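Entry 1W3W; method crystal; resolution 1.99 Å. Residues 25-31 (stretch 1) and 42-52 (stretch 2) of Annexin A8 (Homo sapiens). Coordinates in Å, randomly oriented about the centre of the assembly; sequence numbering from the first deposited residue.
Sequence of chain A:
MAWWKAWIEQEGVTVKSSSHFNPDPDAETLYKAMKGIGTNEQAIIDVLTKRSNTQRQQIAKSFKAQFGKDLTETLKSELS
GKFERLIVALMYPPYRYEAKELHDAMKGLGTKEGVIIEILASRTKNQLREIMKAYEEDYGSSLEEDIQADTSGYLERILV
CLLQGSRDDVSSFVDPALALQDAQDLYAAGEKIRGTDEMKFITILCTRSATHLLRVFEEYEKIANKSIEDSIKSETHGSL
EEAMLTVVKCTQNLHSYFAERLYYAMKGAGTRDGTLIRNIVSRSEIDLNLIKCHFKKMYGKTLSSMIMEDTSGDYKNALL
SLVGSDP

Stretch 1 (25-31) PDAETLY
Stretch 2, residues 42-52: QAIIDVLTKRS

Helical segments 25-31 and 42-48 of one chain pack nearly antiparallel, their N-to-C directions 159° apart and their axes 9.4 Å apart at closest approach. The register sets D26 against V47 (CA to CA 6.6 Å) and L30 against I44 (CA to CA 6.1 Å), burying 357 Å² in all. Residues 25-31 are regular helix, phi/psi near -60/-43; 42-46 are helical, phi -58 to -68 and psi -29 to -47, with V47 at -86/-57, L48 at -73/-32, T49 at -84/-10 and K50 at -106/0 leading to R51.

L30 is the main bump. Its CB leaves sideways, but chi1 m and chi2 t swing the forked end inward: L30 CD2 drops over the helix backbone, 4.0 Å from I44 CA and 4.1 Å from both I44 CG1 and V47 CB, while L30 CD1 meets L48 CD2 at 4.0 Å. I44 and L48, both m,t, flank this hollow.

V47, chi1 t, points toward the first helix and spreads its methyls: V47 CG1 lies 3.9 Å from D26 CB, V47 CG2 3.9 Å from T29 CG2. A43 and T29 both point toward the opposing stretch, and T29 (chi1 m) meets the small A43 methyl, T29 CG2 to A43 CB 4.3 Å.

In the loop that follows, R51 (phi/psi -111/155; chi m,m,t,-95°) presents its guanidinium edge to buried D26 (chi1 m, chi2 156°). This two-pronged salt bridge joins R51 NE to D26 OD1 at 2.6 Å and R51 NH2 to D26 OD2 at 2.8 Å, pairing the buried carboxylate's charge.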

# COMPACT_ATOMS: atom_id res chain seq x y z
N PRO A 25 -28.21 13.85 -4.88
CA PRO A 25 -28.82 12.74 -5.62
C PRO A 25 -28.14 11.40 -5.41
O PRO A 25 -28.81 10.40 -5.27
CB PRO A 25 -28.67 13.17 -7.09
CG PRO A 25 -28.46 14.64 -7.06
CD PRO A 25 -27.79 14.95 -5.76
N ASP A 26 -26.81 11.39 -5.39
CA ASP A 26 -26.07 10.16 -5.11
C ASP A 26 -26.40 9.60 -3.72
O ASP A 26 -26.57 8.40 -3.55
CB ASP A 26 -24.56 10.40 -5.23
CG ASP A 26 -24.09 10.47 -6.68
OD1 ASP A 26 -23.03 11.08 -6.93
OD2 ASP A 26 -24.68 9.94 -7.64
N ALA A 27 -26.48 10.47 -2.73
CA ALA A 27 -26.86 10.05 -1.38
C ALA A 27 -28.23 9.42 -1.40
O ALA A 27 -28.46 8.40 -0.79
CB ALA A 27 -26.83 11.25 -0.42
N GLU A 28 -29.15 10.03 -2.15
CA GLU A 28 -30.50 9.48 -2.30
C GLU A 28 -30.51 8.13 -3.01
O GLU A 28 -31.27 7.25 -2.64
CB GLU A 28 -31.41 10.46 -3.02
CG GLU A 28 -32.89 10.15 -2.81
CD GLU A 28 -33.79 11.07 -3.60
OE1 GLU A 28 -33.62 11.14 -4.83
OE2 GLU A 28 -34.65 11.73 -2.98
N THR A 29 -29.67 7.97 -4.03
CA THR A 29 -29.57 6.68 -4.68
C THR A 29 -29.13 5.59 -3.69
O THR A 29 -29.68 4.51 -3.69
CB THR A 29 -28.57 6.75 -5.83
OG1 THR A 29 -29.05 7.66 -6.81
CG2 THR A 29 -28.48 5.42 -6.55
N LEU A 30 -28.14 5.89 -2.86
CA LEU A 30 -27.66 4.91 -1.89
C LEU A 30 -28.74 4.59 -0.84
O LEU A 30 -28.92 3.43 -0.47
CB LEU A 30 -26.40 5.40 -1.21
CG LEU A 30 -25.18 5.58 -2.10
CD1 LEU A 30 -24.04 6.18 -1.31
CD2 LEU A 30 -24.79 4.26 -2.72
N TYR A 31 -29.46 5.61 -0.39
CA TYR A 31 -30.56 5.44 0.53
C TYR A 31 -31.61 4.46 -0.02
O TYR A 31 -31.96 3.48 0.63
CB TYR A 31 -31.19 6.80 0.83
CG TYR A 31 -32.39 6.77 1.75
CD1 TYR A 31 -32.24 6.62 3.13
CD2 TYR A 31 -33.68 6.90 1.24
CE1 TYR A 31 -33.35 6.61 3.98
CE2 TYR A 31 -34.80 6.88 2.09
CZ TYR A 31 -34.62 6.74 3.45
OH TYR A 31 -35.72 6.72 4.29
N GLN A 42 -25.87 -3.33 -7.09
CA GLN A 42 -25.38 -2.74 -8.32
C GLN A 42 -25.43 -1.22 -8.26
O GLN A 42 -24.51 -0.56 -8.73
CB GLN A 42 -26.18 -3.24 -9.53
CG GLN A 42 -25.62 -2.79 -10.87
CD GLN A 42 -24.20 -3.28 -11.10
OE1 GLN A 42 -23.30 -2.49 -11.41
NE2 GLN A 42 -23.99 -4.56 -10.92
N ALA A 43 -26.49 -0.66 -7.67
CA ALA A 43 -26.62 0.78 -7.52
C ALA A 43 -25.54 1.32 -6.59
O ALA A 43 -25.08 2.44 -6.77
CB ALA A 43 -27.99 1.15 -7.00
N ILE A 44 -25.13 0.53 -5.60
CA ILE A 44 -24.05 0.91 -4.70
C ILE A 44 -22.72 0.94 -5.48
O ILE A 44 -21.97 1.90 -5.35
CB ILE A 44 -23.99 -0.02 -3.46
CG1 ILE A 44 -25.23 0.22 -2.58
CG2 ILE A 44 -22.73 0.22 -2.65
CD1 ILE A 44 -25.51 -0.87 -1.58
N ILE A 45 -22.47 -0.08 -6.30
CA ILE A 45 -21.30 -0.12 -7.19
C ILE A 45 -21.28 1.09 -8.13
O ILE A 45 -20.27 1.76 -8.25
CB ILE A 45 -21.27 -1.44 -8.00
CG1 ILE A 45 -21.05 -2.64 -7.09
CG2 ILE A 45 -20.17 -1.41 -9.11
CD1 ILE A 45 -21.25 -3.97 -7.80
N ASP A 46 -22.42 1.39 -8.74
CA ASP A 46 -22.50 2.43 -9.77
C ASP A 46 -22.24 3.81 -9.22
O ASP A 46 -21.76 4.65 -9.95
CB ASP A 46 -23.87 2.42 -10.45
CG ASP A 46 -24.05 1.25 -11.39
OD1 ASP A 46 -23.09 0.47 -11.60
OD2 ASP A 46 -25.13 1.01 -11.95
N VAL A 47 -22.54 4.05 -7.95
CA VAL A 47 -22.23 5.34 -7.34
C VAL A 47 -20.79 5.35 -6.80
O VAL A 47 -19.97 6.20 -7.18
CB VAL A 47 -23.24 5.69 -6.22
CG1 VAL A 47 -22.80 6.93 -5.45
CG2 VAL A 47 -24.64 5.91 -6.80
N LEU A 48 -20.47 4.43 -5.91
CA LEU A 48 -19.23 4.55 -5.14
C LEU A 48 -17.96 4.27 -5.93
O LEU A 48 -16.94 4.88 -5.63
CB LEU A 48 -19.29 3.71 -3.87
CG LEU A 48 -20.41 4.17 -2.94
CD1 LEU A 48 -20.49 3.27 -1.74
CD2 LEU A 48 -20.22 5.63 -2.53
N THR A 49 -17.99 3.37 -6.92
CA THR A 49 -16.80 3.14 -7.77
C THR A 49 -16.65 4.11 -8.93
O THR A 49 -15.62 4.08 -9.59
CB THR A 49 -16.74 1.72 -8.35
OG1 THR A 49 -17.81 1.52 -9.29
CG2 THR A 49 -16.92 0.67 -7.26
N LYS A 50 -17.66 4.93 -9.21
CA LYS A 50 -17.58 5.92 -10.28
C LYS A 50 -17.41 7.35 -9.79
O LYS A 50 -17.34 8.26 -10.60
CB LYS A 50 -18.82 5.83 -11.19
CG LYS A 50 -18.93 4.52 -11.98
CD LYS A 50 -17.75 4.33 -12.92
CE LYS A 50 -17.82 3.01 -13.70
NZ LYS A 50 -16.43 2.50 -14.00
N ARG A 51 -17.36 7.56 -8.48
CA ARG A 51 -17.06 8.87 -7.92
C ARG A 51 -15.69 8.83 -7.26
O ARG A 51 -15.23 7.79 -6.86
CB ARG A 51 -18.12 9.27 -6.88
CG ARG A 51 -19.55 9.36 -7.41
CD ARG A 51 -19.82 10.50 -8.40
NE ARG A 51 -21.24 10.47 -8.75
CZ ARG A 51 -21.75 9.87 -9.82
NH1 ARG A 51 -20.98 9.32 -10.75
NH2 ARG A 51 -23.07 9.87 -9.98
N SER A 52 -15.05 9.98 -7.15
CA SER A 52 -13.74 10.06 -6.50
C SER A 52 -13.88 9.98 -4.99
O SER A 52 -14.97 10.15 -4.44
CB SER A 52 -13.06 11.36 -6.90
OG SER A 52 -13.69 12.47 -6.29